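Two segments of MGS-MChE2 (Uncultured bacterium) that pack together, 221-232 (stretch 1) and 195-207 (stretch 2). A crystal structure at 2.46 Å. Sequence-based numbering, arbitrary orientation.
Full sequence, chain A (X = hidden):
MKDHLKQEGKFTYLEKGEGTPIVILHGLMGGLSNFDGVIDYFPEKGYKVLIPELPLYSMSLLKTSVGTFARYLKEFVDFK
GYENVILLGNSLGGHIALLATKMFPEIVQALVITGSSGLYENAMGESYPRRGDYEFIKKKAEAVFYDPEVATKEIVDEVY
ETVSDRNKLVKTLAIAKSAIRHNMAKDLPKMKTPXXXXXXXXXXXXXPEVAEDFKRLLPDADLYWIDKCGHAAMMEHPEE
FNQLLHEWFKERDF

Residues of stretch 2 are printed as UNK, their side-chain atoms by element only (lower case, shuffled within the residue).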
ATOM      1  N   ALA A 221      -2.028  -3.638  16.514  1.00 52.28           N
ATOM      2  CA  ALA A 221      -2.236  -4.270  15.217  1.00 47.84           C
ATOM      3  C   ALA A 221      -3.025  -5.573  15.329  1.00 50.48           C
ATOM      4  O   ALA A 221      -2.913  -6.297  16.318  1.00 61.44           O
ATOM      5  CB  ALA A 221      -0.901  -4.523  14.536  1.00 43.51           C
ATOM      6  N   ASP A 222      -3.822  -5.861  14.305  1.00 44.85           N
ATOM      7  CA  ASP A 222      -4.581  -7.105  14.246  1.00 40.13           C
ATOM      8  C   ASP A 222      -4.191  -7.905  13.007  1.00 37.41           C
ATOM      9  O   ASP A 222      -4.006  -7.342  11.928  1.00 36.23           O
ATOM     10  CB  ASP A 222      -6.084  -6.823  14.246  1.00 42.79           C
ATOM     11  CG  ASP A 222      -6.532  -6.054  15.473  1.00 58.83           C
ATOM     12  OD1 ASP A 222      -6.639  -6.669  16.555  1.00 70.94           O
ATOM     13  OD2 ASP A 222      -6.782  -4.835  15.355  1.00 58.97           O
ATOM     14  N   LEU A 223      -4.067  -9.218  13.168  1.00 36.81           N
ATOM     15  CA  LEU A 223      -3.595 -10.078  12.089  1.00 39.18           C
ATOM     16  C   LEU A 223      -4.658 -11.081  11.646  1.00 40.19           C
ATOM     17  O   LEU A 223      -5.202 -11.827  12.460  1.00 42.32           O
ATOM     18  CB  LEU A 223      -2.325 -10.812  12.526  1.00 43.82           C
ATOM     19  CG  LEU A 223      -1.650 -11.756  11.528  1.00 47.67           C
ATOM     20  CD1 LEU A 223      -1.439 -11.076  10.187  1.00 46.80           C
ATOM     21  CD2 LEU A 223      -0.325 -12.240  12.092  1.00 44.80           C
ATOM     22  N   TYR A 224      -4.949 -11.086  10.347  1.00 35.30           N
ATOM     23  CA  TYR A 224      -5.911 -12.019   9.771  1.00 36.13           C
ATOM     24  C   TYR A 224      -5.313 -12.716   8.552  1.00 42.21           C
ATOM     25  O   TYR A 224      -4.646 -12.085   7.735  1.00 45.55           O
ATOM     26  CB  TYR A 224      -7.202 -11.296   9.384  1.00 37.05           C
ATOM     27  CG  TYR A 224      -7.775 -10.432  10.483  1.00 36.93           C
ATOM     28  CD1 TYR A 224      -8.515 -10.990  11.517  1.00 43.92           C
ATOM     29  CD2 TYR A 224      -7.577  -9.058  10.486  1.00 42.98           C
ATOM     30  CE1 TYR A 224      -9.040 -10.203  12.525  1.00 45.01           C
ATOM     31  CE2 TYR A 224      -8.099  -8.263  11.490  1.00 49.41           C
ATOM     32  CZ  TYR A 224      -8.829  -8.841  12.506  1.00 49.85           C
ATOM     33  OH  TYR A 224      -9.352  -8.056  13.509  1.00 55.49           O
ATOM     34  N   TRP A 225      -5.556 -14.016   8.431  1.00 43.09           N
ATOM     35  CA  TRP A 225      -5.002 -14.790   7.324  1.00 45.98           C
ATOM     36  C   TRP A 225      -6.048 -15.179   6.283  1.00 45.26           C
ATOM     37  O   TRP A 225      -7.237 -15.289   6.583  1.00 51.13           O
ATOM     38  CB  TRP A 225      -4.315 -16.056   7.845  1.00 50.07           C
ATOM     39  CG  TRP A 225      -2.899 -15.846   8.290  1.00 56.40           C
ATOM     40  CD1 TRP A 225      -1.808 -15.645   7.492  1.00 55.03           C
ATOM     41  CD2 TRP A 225      -2.417 -15.835   9.638  1.00 44.63           C
ATOM     42  NE1 TRP A 225      -0.678 -15.501   8.262  1.00 50.36           N
ATOM     43  CE2 TRP A 225      -1.025 -15.614   9.582  1.00 54.70           C
ATOM     44  CE3 TRP A 225      -3.028 -15.985  10.886  1.00 61.93           C
ATOM     45  CZ2 TRP A 225      -0.236 -15.540  10.727  1.00 67.03           C
ATOM     46  CZ3 TRP A 225      -2.242 -15.912  12.022  1.00 74.57           C
ATOM     47  CH2 TRP A 225      -0.862 -15.693  11.935  1.00 79.68           C
ATOM     48  N   ILE A 226      -5.585 -15.385   5.055  1.00 40.70           N
ATOM     49  CA  ILE A 226      -6.409 -15.956   3.998  1.00 45.75           C
ATOM     50  C   ILE A 226      -5.725 -17.213   3.463  1.00 50.34           C
ATOM     51  O   ILE A 226      -4.597 -17.154   2.972  1.00 53.23           O
ATOM     52  CB  ILE A 226      -6.650 -14.960   2.849  1.00 45.22           C
ATOM     53  CG1 ILE A 226      -7.330 -13.694   3.373  1.00 40.56           C
ATOM     54  CG2 ILE A 226      -7.493 -15.599   1.757  1.00 42.14           C
ATOM     55  CD1 ILE A 226      -7.550 -12.633   2.314  1.00 35.44           C
ATOM     56  N   ASP A 227      -6.409 -18.347   3.566  1.00 48.50           N
ATOM     57  CA  ASP A 227      -5.822 -19.630   3.192  1.00 56.24           C
ATOM     58  C   ASP A 227      -5.831 -19.833   1.678  1.00 59.75           C
ATOM     59  O   ASP A 227      -6.725 -19.341   0.986  1.00 53.80           O
ATOM     60  CB  ASP A 227      -6.564 -20.776   3.889  1.00 55.54           C
ATOM     61  CG  ASP A 227      -6.042 -22.140   3.491  1.00 75.47           C
ATOM     62  OD1 ASP A 227      -4.806 -22.328   3.485  1.00 74.43           O
ATOM     63  OD2 ASP A 227      -6.866 -23.033   3.202  1.00 82.25           O
ATOM     64  N   LYS A 228      -4.831 -20.563   1.183  1.00 56.69           N
ATOM     65  CA  LYS A 228      -4.660 -20.826  -0.246  1.00 59.00           C
ATOM     66  C   LYS A 228      -4.567 -19.509  -0.997  1.00 55.79           C
ATOM     67  O   LYS A 228      -5.265 -19.276  -1.983  1.00 56.21           O
ATOM     68  CB  LYS A 228      -5.797 -21.703  -0.777  1.00 62.32           C
ATOM     69  CG  LYS A 228      -6.046 -22.909   0.112  1.00 65.89           C
ATOM     70  CD  LYS A 228      -6.832 -24.009  -0.569  1.00 70.16           C
ATOM     71  CE  LYS A 228      -6.793 -25.269   0.281  1.00 73.84           C
ATOM     72  NZ  LYS A 228      -7.791 -26.280  -0.151  1.00 92.42           N
ATOM     73  N   CYS A 229      -3.680 -18.655  -0.502  1.00 52.97           N
ATOM     74  CA  CYS A 229      -3.524 -17.304  -1.007  1.00 57.06           C
ATOM     75  C   CYS A 229      -2.056 -16.895  -0.991  1.00 54.01           C
ATOM     76  O   CYS A 229      -1.329 -17.192  -0.042  1.00 49.80           O
ATOM     77  CB  CYS A 229      -4.359 -16.333  -0.174  1.00 54.13           C
ATOM     78  SG  CYS A 229      -4.089 -14.613  -0.576  1.00 53.69           S
ATOM     79  N   GLY A 230      -1.626 -16.210  -2.045  1.00 53.14           N
ATOM     80  CA  GLY A 230      -0.236 -15.821  -2.181  1.00 54.66           C
ATOM     81  C   GLY A 230       0.044 -14.375  -1.821  1.00 59.78           C
ATOM     82  O   GLY A 230      -0.333 -13.901  -0.749  1.00 62.78           O
ATOM     83  N   HIS A 231       0.703 -13.670  -2.734  1.00 58.61           N
ATOM     84  CA  HIS A 231       1.226 -12.339  -2.454  1.00 54.20           C
ATOM     85  C   HIS A 231       0.197 -11.231  -2.661  1.00 54.52           C
ATOM     86  O   HIS A 231       0.363 -10.121  -2.154  1.00 59.12           O
ATOM     87  CB  HIS A 231       2.455 -12.076  -3.327  1.00 58.11           C
ATOM     88  CG  HIS A 231       3.302 -10.936  -2.849  1.00 58.02           C
ATOM     89  ND1 HIS A 231       3.709 -10.811  -1.540  1.00 56.60           N
ATOM     90  CD2 HIS A 231       3.823  -9.876  -3.510  1.00 50.76           C
ATOM     91  CE1 HIS A 231       4.443  -9.720  -1.412  1.00 47.38           C
ATOM     92  NE2 HIS A 231       4.526  -9.135  -2.592  1.00 48.80           N
ATOM     93  N   ALA A 232      -0.865 -11.530  -3.403  1.00 53.34           N
ATOM     94  CA  ALA A 232      -1.889 -10.531  -3.695  1.00 53.73           C
ATOM     95  C   ALA A 232      -3.272 -10.995  -3.251  1.00 51.14           C
ATOM     96  O   ALA A 232      -4.091 -11.404  -4.075  1.00 55.33           O
ATOM     97  CB  ALA A 232      -1.894 -10.199  -5.179  1.00 59.50           C
ATOM     98  N   UNK A 195      -3.545  -0.792  13.158  1.00 40.47           N
ATOM     99  CA  UNK A 195      -3.088  -1.450  11.943  1.00 35.17           C
ATOM    100  C   UNK A 195      -3.783  -2.783  11.700  1.00 32.53           C
ATOM    101  O   UNK A 195      -3.877  -3.624  12.593  1.00 30.92           O
ATOM    102  c   UNK A 195      -1.094  -2.343  10.695  1.00 35.15           C
ATOM    103  c   UNK A 195      -1.566  -1.678  11.979  1.00 36.29           C
ATOM    104  o   UNK A 195      -0.899  -0.418  12.129  1.00 39.14           O
ATOM    105  N   UNK A 196      -4.275  -2.965  10.479  1.00 27.12           N
ATOM    106  CA  UNK A 196      -4.875  -4.228  10.076  1.00 31.57           C
ATOM    107  C   UNK A 196      -3.930  -4.969   9.141  1.00 32.27           C
ATOM    108  O   UNK A 196      -3.550  -4.452   8.090  1.00 29.55           O
ATOM    109  c   UNK A 196      -6.224  -3.997   9.397  1.00 25.86           C
ATOM    110  s   UNK A 196      -7.107  -5.511   8.961  1.00 31.70           S
ATOM    111  N   UNK A 197      -3.547  -6.180   9.527  1.00 35.74           N
ATOM    112  CA  UNK A 197      -2.648  -6.978   8.709  1.00 29.10           C
ATOM    113  C   UNK A 197      -3.369  -8.203   8.160  1.00 29.67           C
ATOM    114  O   UNK A 197      -3.693  -9.128   8.901  1.00 31.36           O
ATOM    115  c   UNK A 197      -0.858  -6.265  10.331  1.00 31.42           C
ATOM    116  c   UNK A 197       0.217  -6.675  11.312  1.00 34.05           C
ATOM    117  c   UNK A 197      -1.409  -7.426   9.504  1.00 34.12           C
ATOM    118  c   UNK A 197      -0.346  -7.971   8.567  1.00 31.87           C
ATOM    119  N   UNK A 198      -3.625  -8.191   6.856  1.00 28.67           N
ATOM    120  CA  UNK A 198      -4.262  -9.315   6.179  1.00 32.58           C
ATOM    121  C   UNK A 198      -3.237 -10.006   5.290  1.00 36.57           C
ATOM    122  O   UNK A 198      -2.528  -9.351   4.536  1.00 30.23           O
ATOM    123  c   UNK A 198      -6.458  -8.083   6.217  1.00 29.43           C
ATOM    124  c   UNK A 198      -6.151 -10.051   4.690  1.00 34.04           C
ATOM    125  c   UNK A 198      -7.637  -7.516   5.462  1.00 26.38           C
ATOM    126  c   UNK A 198      -5.471  -8.857   5.341  1.00 28.35           C
ATOM    127  N   UNK A 199      -3.146 -11.328   5.377  1.00 33.21           N
ATOM    128  CA  UNK A 199      -2.056 -12.026   4.707  1.00 35.07           C
ATOM    129  C   UNK A 199      -2.481 -13.364   4.111  1.00 41.92           C
ATOM    130  O   UNK A 199      -3.315 -14.069   4.676  1.00 49.35           O
ATOM    131  c   UNK A 199       1.984  -8.590   5.504  1.00 44.44           C
ATOM    132  c   UNK A 199       2.446 -11.095   4.487  1.00 48.62           C
ATOM    133  c   UNK A 199       3.436 -10.127   4.335  1.00 49.35           C
ATOM    134  c   UNK A 199       1.000  -9.551   5.657  1.00 41.91           C
ATOM    135  c   UNK A 199       1.221 -12.963   4.460  1.00 47.00           C
ATOM    136  c   UNK A 199       0.456 -12.038   5.110  1.00 44.95           C
ATOM    137  c   UNK A 199       3.187  -8.884   4.848  1.00 46.25           C
ATOM    138  n   UNK A 199       2.417 -12.404   4.080  1.00 47.38           N
ATOM    139  c   UNK A 199       1.225 -10.830   5.140  1.00 44.92           C
ATOM    140  c   UNK A 199      -0.907 -12.244   5.691  1.00 36.44           C
ATOM    141  N   UNK A 200      -1.899 -13.706   2.967  1.00 38.85           N
ATOM    142  CA  UNK A 200      -2.072 -15.031   2.402  1.00 50.39           C
ATOM    143  C   UNK A 200      -1.306 -16.034   3.242  1.00 56.28           C
ATOM    144  O   UNK A 200      -0.162 -15.783   3.620  1.00 59.74           O
ATOM    145  N   UNK A 201      -1.932 -17.170   3.537  1.00 46.80           N
ATOM    146  CA  UNK A 201      -1.334 -18.162   4.426  1.00 54.23           C
ATOM    147  C   UNK A 201      -0.160 -18.903   3.786  1.00 61.13           C
ATOM    148  O   UNK A 201       0.614 -19.563   4.480  1.00 66.90           O
ATOM    149  c   UNK A 201      -1.695 -19.712   7.243  1.00 69.47           C
ATOM    150  c   UNK A 201      -2.742 -19.042   6.364  1.00 62.19           C
ATOM    151  c   UNK A 201      -2.116 -19.720   8.710  1.00 71.97           C
ATOM    152  c   UNK A 201      -2.389 -19.168   4.891  1.00 56.89           C
ATOM    153  n   UNK A 201      -3.560 -20.039   8.892  1.00 68.58           N
ATOM    154  N   UNK A 202      -0.023 -18.789   2.468  1.00 57.88           N
ATOM    155  CA  UNK A 202       1.122 -19.370   1.775  1.00 67.07           C
ATOM    156  C   UNK A 202       1.760 -18.373   0.810  1.00 72.93           C
ATOM    157  O   UNK A 202       1.853 -18.622  -0.393  1.00 73.11           O
ATOM    158  c   UNK A 202       0.717 -20.647   1.032  1.00 85.39           C
ATOM    159  n   UNK A 202      -0.296 -20.081  -1.092  1.00 96.99           N
ATOM    160  c   UNK A 202      -0.510 -20.458   0.164  1.00 93.78           C
ATOM    161  o   UNK A 202      -1.636 -20.654   0.615  1.00 94.38           O
ATOM    162  N   UNK A 203       2.199 -17.242   1.356  1.00 70.56           N
ATOM    163  CA  UNK A 203       2.866 -16.203   0.581  1.00 58.77           C
ATOM    164  C   UNK A 203       4.329 -16.576   0.349  1.00 54.55           C
ATOM    165  O   UNK A 203       5.037 -16.941   1.287  1.00 60.99           O
ATOM    166  c   UNK A 203       3.135 -13.676   0.418  1.00 56.62           C
ATOM    167  o   UNK A 203       2.425 -12.651   0.475  1.00 50.06           O
ATOM    168  o   UNK A 203       4.136 -13.761  -0.324  1.00 58.50           O
ATOM    169  c   UNK A 203       2.761 -14.856   1.303  1.00 55.75           C
ATOM    170  N   UNK A 204       4.776 -16.478  -0.898  1.00 56.44           N
ATOM    171  CA  UNK A 204       6.145 -16.845  -1.251  1.00 71.02           C
ATOM    172  C   UNK A 204       7.088 -15.647  -1.328  1.00 70.74           C
ATOM    173  O   UNK A 204       8.259 -15.748  -0.959  1.00 77.99           O
ATOM    174  c   UNK A 204       6.163 -17.602  -2.580  1.00 80.65           C
ATOM    175  c   UNK A 204       5.789 -19.062  -2.423  1.00 86.15           C
ATOM    176  n   UNK A 204       4.829 -19.518  -3.220  1.00 87.09           N
ATOM    177  o   UNK A 204       6.355 -19.773  -1.592  1.00 88.92           O
ATOM    178  N   UNK A 205       6.580 -14.519  -1.813  1.00 59.10           N
ATOM    179  CA  UNK A 205       7.384 -13.305  -1.910  1.00 59.89           C
ATOM    180  C   UNK A 205       7.668 -12.740  -0.523  1.00 57.54           C
ATOM    181  O   UNK A 205       8.823 -12.562  -0.136  1.00 60.35           O
ATOM    182  c   UNK A 205       6.692 -12.233  -2.768  1.00 56.77           C
ATOM    183  c   UNK A 205       6.445 -12.759  -4.173  1.00 55.70           C
ATOM    184  c   UNK A 205       7.532 -10.966  -2.808  1.00 55.42           C
ATOM    185  N   UNK A 206       6.603 -12.456   0.219  1.00 53.26           N
ATOM    186  CA  UNK A 206       6.722 -12.037   1.608  1.00 47.83           C
ATOM    187  C   UNK A 206       6.067 -13.076   2.509  1.00 53.73           C
ATOM    188  O   UNK A 206       4.881 -12.967   2.822  1.00 46.82           O
ATOM    189  c   UNK A 206       6.074 -10.661   1.854  1.00 46.07           C
ATOM    190  c   UNK A 206       6.806  -9.581   1.075  1.00 44.98           C
ATOM    191  o   UNK A 206       4.701 -10.698   1.446  1.00 44.29           O
ATOM    192  N   UNK A 207       6.846 -14.089   2.924  1.00 57.75           N
ATOM    193  CA  UNK A 207       6.397 -15.236   3.723  1.00 57.69           C
ATOM    194  C   UNK A 207       5.586 -14.830   4.953  1.00 55.06           C
ATOM    195  O   UNK A 207       5.762 -13.721   5.458  1.00 47.98           O
ATOM    196  c   UNK A 207       8.656 -15.554   3.043  1.00 61.79           C
ATOM    197  c   UNK A 207       7.713 -15.906   4.130  1.00 56.60           C
ATOM    198  c   UNK A 207       8.292 -14.155   2.641  1.00 59.15           C
TER

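Position 195 opens a strand parallel to 221-226. Its first side-chain carbon carries one oxygen and one carbon, and CB lies 3.9 Å from Ala221 CB: Thr195, a beta-branched residue at home in a strand. Its backbone O accepts a hydrogen bond from Asp222 N (2.8 Å).

Position 196 has one carbon and then a sulfur: Cys196. On the opposite face of the sheet from Thr195, its small, polarizable SG fits at the edge of the Tyr224 ring, 3.9 Å from Tyr224 CE2.

Position 197 has four carbons, forked at the first, with one arm two carbons long: Ile197. It reaches two neighbours, CD1 lying 4.0 Å from Ala221 CB and CG2 3.7 Å from Leu223 CD1. Its N donates to Asp222 O (2.7 Å) and its O accepts from Tyr224 N (2.7 Å).

Position 198 repeats that fork on the other face; Ile198 sets CG2 3.8 Å from Ile226 CD1.

Position 199 carries one carbon, then fused five- and six-membered rings with eight carbons and one nitrogen: Trp199. CB rests 4.0 Å from Trp225 CD1, while the indole leads away from stretch 1.

Position 200 has no side-chain atoms. An ideal CB on Gly200 would lie 2.4 Å from both Cys229 O and Gly230 O, a clash, so the bare backbone lets the loop close in.

Position 201 has four carbons in a row ending in nitrogen: Lys201. Its flexible aliphatic chain can lie across the partly exposed Trp225 ring, with CE over one face, 4.0 Å from the centroid of the five-membered ring.

Position 202 has two carbons, the second bearing an oxygen and a nitrogen. The amide of Asn202 supplies OD1 as acceptor for Cys229 N (3.1 Å), and its backbone N donates to Cys229 O (3.2 Å).

Position 203 has two carbons, the second bearing two oxygens: Asp203. A carboxylate can accept twice, OD2 from His231 ND1 (3.0 Å) and OD1 from the backbone N of position 206.

Position 204 has an amide like that of 202; Asn204 is exposed, without contact to stretch 1.

Position 205 has one carbon carrying two more. Val205 places its apolar CB over the His231 ring, 3.5 Å from its centroid.

Position 206 carries an oxygen and a carbon on its first carbon; Thr206 brings a compact hydroxyl to the ring edge, OG1 3.0 Å from His231 CE1.

Position 207 has three carbons closing onto its own N: Pro207, clear of stretch 1.

The contact thus joins a parallel backbone ladder, packed on both faces, to a loop that holds His231 by edge and face.

Stretch 2 (195-207) TCIIWGKNDNVTP
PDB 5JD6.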